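Local coordinates for protein peroxinectin A (Dictyostelium discoideum, PDB 6ERC) that uses hydrogen peroxide at a haem to oxidise phenolic donors to radicals, and has iodide and thiocyanate peroxidase activity, as a secreted enzyme of the animal haem peroxidase family, at residues Arg382-Gln385 with Arg386-His390; Leu456-Tyr459 with Glu460-Arg464. All coordinates share one frame; numbering follows the deposited sequence.

Contact 1 (Arg382-Gln385 with Arg386-His390). With HEM (protoporphyrin IX containing Fe), chain F.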
loop_
_atom_site.group_PDB
_atom_site.type_symbol
_atom_site.label_atom_id
_atom_site.label_comp_id
_atom_site.label_asym_id
_atom_site.label_seq_id
_atom_site.Cartn_x
_atom_site.Cartn_y
_atom_site.Cartn_z
ATOM N N ARG A 382 13.851 6.544 -0.515
ATOM C CA ARG A 382 13.418 5.691 0.587
ATOM C C ARG A 382 13.189 4.261 0.117
ATOM O O ARG A 382 13.506 3.305 0.834
ATOM C CB ARG A 382 12.151 6.258 1.227
ATOM C CG ARG A 382 12.385 7.530 2.034
ATOM C CD ARG A 382 11.188 7.882 2.914
ATOM N NE ARG A 382 11.081 7.013 4.087
ATOM C CZ ARG A 382 11.796 7.158 5.201
ATOM N NH1 ARG A 382 12.686 8.139 5.303
ATOM N NH2 ARG A 382 11.628 6.318 6.216
ATOM N N ASN A 383 12.650 4.092 -1.090
ATOM C CA ASN A 383 12.430 2.749 -1.614
ATOM C C ASN A 383 13.753 2.038 -1.865
ATOM O O ASN A 383 13.935 0.885 -1.459
ATOM C CB ASN A 383 11.597 2.816 -2.892
ATOM C CG ASN A 383 10.206 3.376 -2.651
ATOM O OD1 ASN A 383 9.613 3.162 -1.595
ATOM N ND2 ASN A 383 9.682 4.100 -3.630
ATOM N N LEU A 384 14.693 2.712 -2.535
ATOM C CA LEU A 384 16.007 2.121 -2.769
ATOM C C LEU A 384 16.670 1.728 -1.456
ATOM O O LEU A 384 17.208 0.623 -1.325
ATOM C CB LEU A 384 16.890 3.096 -3.546
ATOM C CG LEU A 384 16.843 3.019 -5.075
ATOM C CD1 LEU A 384 17.390 1.690 -5.580
ATOM C CD2 LEU A 384 15.436 3.247 -5.594
ATOM N N GLN A 385 16.639 2.622 -0.468
ATOM C CA GLN A 385 17.168 2.286 0.849
ATOM C C GLN A 385 16.503 1.034 1.404
ATOM O O GLN A 385 17.181 0.115 1.878
ATOM C CB GLN A 385 16.968 3.457 1.806
ATOM C CG GLN A 385 17.822 4.653 1.490
ATOM C CD GLN A 385 19.261 4.477 1.931
ATOM O OE1 GLN A 385 20.174 4.452 1.109
ATOM N NE2 GLN A 385 19.469 4.356 3.237
ATOM N N ARG A 386 15.167 0.986 1.356
ATOM C CA ARG A 386 14.437 -0.130 1.949
ATOM C C ARG A 386 14.809 -1.447 1.280
ATOM O O ARG A 386 14.981 -2.467 1.957
ATOM C CB ARG A 386 12.929 0.123 1.849
ATOM C CG ARG A 386 12.069 -0.775 2.734
ATOM C CD ARG A 386 12.211 -0.432 4.209
ATOM N NE ARG A 386 11.911 0.968 4.490
ATOM C CZ ARG A 386 12.059 1.541 5.682
ATOM N NH1 ARG A 386 12.507 0.836 6.713
ATOM N NH2 ARG A 386 11.765 2.822 5.845
ATOM N N ASN A 387 14.935 -1.448 -0.049
ATOM C CA ASN A 387 15.376 -2.652 -0.744
ATOM C C ASN A 387 16.780 -3.049 -0.308
ATOM O O ASN A 387 17.056 -4.231 -0.069
ATOM C CB ASN A 387 15.327 -2.434 -2.257
ATOM C CG ASN A 387 13.911 -2.358 -2.792
ATOM O OD1 ASN A 387 13.316 -3.372 -3.153
ATOM N ND2 ASN A 387 13.368 -1.149 -2.855
ATOM N N ARG A 388 17.684 -2.071 -0.200
ATOM C CA ARG A 388 19.039 -2.355 0.254
ATOM C C ARG A 388 19.073 -2.657 1.745
ATOM O O ARG A 388 19.938 -3.412 2.207
ATOM C CB ARG A 388 19.951 -1.175 -0.082
ATOM C CG ARG A 388 20.089 -0.937 -1.576
ATOM C CD ARG A 388 20.746 0.392 -1.884
ATOM N NE ARG A 388 20.890 0.599 -3.321
ATOM C CZ ARG A 388 21.549 1.613 -3.872
ATOM N NH1 ARG A 388 22.133 2.524 -3.104
ATOM N NH2 ARG A 388 21.628 1.715 -5.192
ATOM N N ASP A 389 18.143 -2.079 2.508
ATOM C CA ASP A 389 17.998 -2.428 3.918
ATOM C C ASP A 389 17.579 -3.885 4.075
ATOM O O ASP A 389 18.130 -4.617 4.905
ATOM C CB ASP A 389 16.980 -1.491 4.572
ATOM C CG ASP A 389 16.714 -1.826 6.030
ATOM O OD1 ASP A 389 17.340 -2.764 6.566
ATOM O OD2 ASP A 389 15.872 -1.140 6.645
ATOM N N HIS A 390 16.607 -4.326 3.277
ATOM C CA HIS A 390 16.097 -5.689 3.370
ATOM C C HIS A 390 16.973 -6.704 2.654
ATOM O O HIS A 390 16.742 -7.908 2.806
ATOM C CB HIS A 390 14.679 -5.769 2.793
ATOM C CG HIS A 390 13.659 -4.994 3.568
ATOM N ND1 HIS A 390 12.304 -5.209 3.436
ATOM C CD2 HIS A 390 13.796 -4.000 4.478
ATOM C CE1 HIS A 390 11.650 -4.385 4.236
ATOM N NE2 HIS A 390 12.532 -3.640 4.878
HETATM C CHA HEM F . 5.289 2.369 1.380
HETATM C CHB HEM F . 3.887 6.935 0.631
HETATM C CHC HEM F . 0.956 5.426 -2.947
HETATM C CHD HEM F . 2.554 0.894 -2.343
HETATM C C1A HEM F . 5.207 3.738 1.442
HETATM C C2A HEM F . 6.034 4.596 2.254
HETATM C C3A HEM F . 5.655 5.861 2.051
HETATM C C4A HEM F . 4.566 5.841 1.101
HETATM C CMA HEM F . 6.247 7.129 2.706
HETATM C CAA HEM F . 7.161 4.098 3.173
HETATM C CBA HEM F . 8.470 4.583 2.566
HETATM C CGA HEM F . 9.606 3.710 3.030
HETATM O O1A HEM F . 9.610 2.494 2.705
HETATM O O2A HEM F . 10.519 4.233 3.717
HETATM C C1B HEM F . 2.962 6.910 -0.385
HETATM C C2B HEM F . 2.247 8.061 -0.879
HETATM C C3B HEM F . 1.431 7.651 -1.864
HETATM C C4B HEM F . 1.610 6.222 -2.026
HETATM C CMB HEM F . 2.450 9.475 -0.300
HETATM C CAB HEM F . 0.452 8.470 -2.738
HETATM C CBB HEM F . 0.337 9.800 -2.660
HETATM C C1C HEM F . 1.133 4.069 -3.109
HETATM C C2C HEM F . 0.466 3.222 -4.083
HETATM C C3C HEM F . 0.913 1.959 -3.910
HETATM C C4C HEM F . 1.869 1.988 -2.825
HETATM C CMC HEM F . -0.552 3.791 -5.095
HETATM C CAC HEM F . 0.590 0.622 -4.627
HETATM C CBC HEM F . -0.279 0.458 -5.627
HETATM C C1D HEM F . 3.396 0.893 -1.257
HETATM C C2D HEM F . 3.994 -0.274 -0.650
HETATM C C3D HEM F . 4.753 0.143 0.367
HETATM C C4D HEM F . 4.651 1.579 0.454
HETATM C CMD HEM F . 3.793 -1.722 -1.140
HETATM C CAD HEM F . 5.581 -0.715 1.339
HETATM C CBD HEM F . 4.579 -1.258 2.354
HETATM C CGD HEM F . 5.203 -1.387 3.722
HETATM O O1D HEM F . 5.221 -0.374 4.467
HETATM O O2D HEM F . 5.677 -2.494 4.084
HETATM N NA HEM F . 4.319 4.531 0.750
HETATM N NB HEM F . 2.552 5.804 -1.104
HETATM N NC HEM F . 1.978 3.280 -2.360
HETATM N ND HEM F . 3.818 2.005 -0.557
HETATM FE FE HEM F . 3.150 3.871 -0.791
HETATM O O HOH W 1 22.519 3.120 -0.576
#
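R382 and R386, one turn apart on helix 379-390 of the animal haem peroxidase fold, lie side by side and grasp the same haem propionate. NE of R382 donates to HEM O2A at 2.9 Å. R386 takes both carboxylate oxygens: its NH2 reaches HEM O2A at 2.8 Å in a nearly straight bond (170°), with the oxygen at the guanidinium edge, while its NE holds HEM O1A at 3.3 Å. The bends in the R386 chain at chi2 and chi3 (56°) curl its guanidinium back to the propionate. The two guanidinium planes stand 53° apart, and their NH2 atoms lie 3.5 Å from each other, the like charges probably balanced by the carboxylate they hold.

In the second shell, T119 accepts from NH1 of R386, and Y116 of strand 113-124 packs against both arginines. Farther along, L384 O receives the backbone N of R388 while the R388 side chain runs out to Q46 and D434; a water joins R388 NH1 to OE1 of Q385, which also meets S48. N387 doubles the helical bond to N383 O, adding its ND2, which approaches that oxygen from above the carbonyl plane at a doubtfully short 2.5 Å.

Contact 2 (Leu456-Tyr459 with Glu460-Arg464)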
loop_
_atom_site.group_PDB
_atom_site.type_symbol
_atom_site.label_atom_id
_atom_site.label_comp_id
_atom_site.label_asym_id
_atom_site.label_seq_id
_atom_site.Cartn_x
_atom_site.Cartn_y
_atom_site.Cartn_z
ATOM N N LEU A 456 4.969 -11.453 -11.694
ATOM C CA LEU A 456 5.109 -12.756 -11.053
ATOM C C LEU A 456 5.056 -12.636 -9.534
ATOM O O LEU A 456 4.430 -13.465 -8.864
ATOM C CB LEU A 456 6.413 -13.415 -11.500
ATOM C CG LEU A 456 6.554 -14.919 -11.251
ATOM C CD1 LEU A 456 7.491 -15.529 -12.281
ATOM C CD2 LEU A 456 7.057 -15.212 -9.844
ATOM N N ILE A 457 5.701 -11.612 -8.972
ATOM C CA ILE A 457 5.718 -11.457 -7.520
ATOM C C ILE A 457 4.324 -11.120 -7.004
ATOM O O ILE A 457 3.888 -11.638 -5.968
ATOM C CB ILE A 457 6.750 -10.388 -7.114
ATOM C CG1 ILE A 457 8.153 -10.799 -7.573
ATOM C CG2 ILE A 457 6.742 -10.174 -5.602
ATOM C CD1 ILE A 457 9.157 -9.669 -7.574
ATOM N N ILE A 458 3.602 -10.251 -7.712
ATOM C CA ILE A 458 2.264 -9.870 -7.276
ATOM C C ILE A 458 1.306 -11.046 -7.418
ATOM O O ILE A 458 0.526 -11.349 -6.508
ATOM C CB ILE A 458 1.775 -8.641 -8.063
ATOM C CG1 ILE A 458 2.650 -7.429 -7.739
ATOM C CG2 ILE A 458 0.319 -8.337 -7.728
ATOM C CD1 ILE A 458 2.454 -6.259 -8.681
ATOM N N TYR A 459 1.348 -11.725 -8.567
ATOM C CA TYR A 459 0.498 -12.895 -8.758
ATOM C C TYR A 459 0.724 -13.916 -7.654
ATOM O O TYR A 459 -0.232 -14.498 -7.127
ATOM C CB TYR A 459 0.772 -13.521 -10.126
ATOM C CG TYR A 459 -0.093 -14.722 -10.441
ATOM C CD1 TYR A 459 0.215 -15.978 -9.934
ATOM C CD2 TYR A 459 -1.212 -14.600 -11.252
ATOM C CE1 TYR A 459 -0.571 -17.076 -10.219
ATOM C CE2 TYR A 459 -2.004 -15.695 -11.545
ATOM C CZ TYR A 459 -1.679 -16.930 -11.026
ATOM O OH TYR A 459 -2.466 -18.024 -11.313
ATOM N N GLU A 460 1.985 -14.136 -7.281
ATOM C CA GLU A 460 2.304 -15.176 -6.310
ATOM C C GLU A 460 1.790 -14.815 -4.923
ATOM O O GLU A 460 1.354 -15.693 -4.168
ATOM C CB GLU A 460 3.814 -15.415 -6.291
ATOM C CG GLU A 460 4.241 -16.697 -5.588
ATOM C CD GLU A 460 4.347 -16.548 -4.081
ATOM O OE1 GLU A 460 4.467 -15.403 -3.596
ATOM O OE2 GLU A 460 4.309 -17.581 -3.379
ATOM N N GLN A 461 1.825 -13.529 -4.568
ATOM C CA GLN A 461 1.378 -13.114 -3.243
ATOM C C GLN A 461 -0.130 -13.280 -3.094
ATOM O O GLN A 461 -0.608 -13.955 -2.174
ATOM C CB GLN A 461 1.782 -11.661 -2.984
ATOM C CG GLN A 461 1.345 -11.137 -1.626
ATOM C CD GLN A 461 1.921 -11.945 -0.485
ATOM O OE1 GLN A 461 3.120 -11.892 -0.215
ATOM N NE2 GLN A 461 1.071 -12.707 0.186
ATOM N N PHE A 462 -0.902 -12.667 -3.992
ATOM C CA PHE A 462 -2.349 -12.649 -3.824
ATOM C C PHE A 462 -2.973 -14.028 -3.995
ATOM O O PHE A 462 -4.090 -14.252 -3.520
ATOM C CB PHE A 462 -2.974 -11.650 -4.794
ATOM C CG PHE A 462 -2.792 -10.219 -4.376
ATOM C CD1 PHE A 462 -3.392 -9.742 -3.222
ATOM C CD2 PHE A 462 -2.019 -9.353 -5.127
ATOM C CE1 PHE A 462 -3.226 -8.430 -2.829
ATOM C CE2 PHE A 462 -1.852 -8.039 -4.739
ATOM C CZ PHE A 462 -2.457 -7.577 -3.590
ATOM N N PHE A 463 -2.282 -14.962 -4.648
ATOM C CA PHE A 463 -2.748 -16.341 -4.624
ATOM C C PHE A 463 -2.732 -16.889 -3.204
ATOM O O PHE A 463 -3.648 -17.612 -2.795
ATOM C CB PHE A 463 -1.886 -17.209 -5.535
ATOM C CG PHE A 463 -2.332 -18.639 -5.598
ATOM C CD1 PHE A 463 -1.853 -19.569 -4.693
ATOM C CD2 PHE A 463 -3.236 -19.052 -6.561
ATOM C CE1 PHE A 463 -2.262 -20.885 -4.750
ATOM C CE2 PHE A 463 -3.650 -20.364 -6.622
ATOM C CZ PHE A 463 -3.162 -21.283 -5.715
ATOM N N ARG A 464 -1.700 -16.544 -2.431
ATOM C CA ARG A 464 -1.563 -17.096 -1.090
ATOM C C ARG A 464 -2.492 -16.410 -0.095
ATOM O O ARG A 464 -3.114 -17.086 0.732
ATOM C CB ARG A 464 -0.108 -16.999 -0.630
ATOM C CG ARG A 464 0.804 -18.000 -1.325
ATOM C CD ARG A 464 2.221 -17.980 -0.775
ATOM N NE ARG A 464 2.915 -16.730 -1.071
ATOM C CZ ARG A 464 3.060 -15.716 -0.224
ATOM N NH1 ARG A 464 3.715 -14.627 -0.607
ATOM N NH2 ARG A 464 2.565 -15.779 1.003
HETATM O O HOH W 2 4.809 -12.817 -3.653
#
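CG2 of I458 sits at the ring edge of F462, in the ring plane, 3.6 Å from CD2, where the two side chains run alongside each other on one face of helix 452-467. This is the i to i+4 apolar pair of an alpha-helix. With chi1 at -65°, I458 has CG1 beside its backbone N and leaves CG2 anti to that N, the branch that meets the ring. The patch extends into the core: F296 of helix 294-300 meets F462 edge-to-face, and A300 packs on I458. On another side of the helix, the Y459 ring meets that of F278.

Backbone bonds link the two segments throughout. The bond from F462 N to I458 O is the straightest, at 176°, and lies nearly along the carbonyl axis; further bonds run from E460 N to L456 O, from Q461 N to I457 O and from F463 N to Y459 O.

The charged interactions gather around E460. R464 grips its carboxylate side-on, one turn later: NE is 2.8 Å from OE2 and NH1 3.2 Å from OE1, each oxygen met on its syn side. A water spans the segments, donating to I457 O at 2.8 Å and to E460 OE1 at 2.6 Å. NH1 of R464 also makes a weak bond to OE1 of Q461, which accepts from the backbone N of S293, while NH2 of R464 reaches the carbonyl oxygens of N289 and Q291.

The helix therefore has an apolar side, joined to the core by aromatic and aliphatic packing, and a charged side. There the paired grip limits rotation of the R464 guanidinium, and the nearby carboxylate probably offsets its positive charge, while NH2 of R464 ties the helix to the 289-291 backbone.

In the fold
Contacts 1 and 2 are successive along the chain, on helices 379-390 and 452-467, and do not touch: their centres lie 21 Å apart and their nearest atoms about 9 Å. The haem relates them. Contact 1 binds a propionate directly, whereas the I458 side chain of contact 2 stays about 8 Å from the cofactor. H81, the predicted proton acceptor, is about 11 Å from the side chains of both N383 and F462. The side chain of R386 is about 9 Å from that of R213, the predicted transition-state stabiliser. Helix 294-300 neighbours both, with T299 bonded to N387 and F296 touching I457.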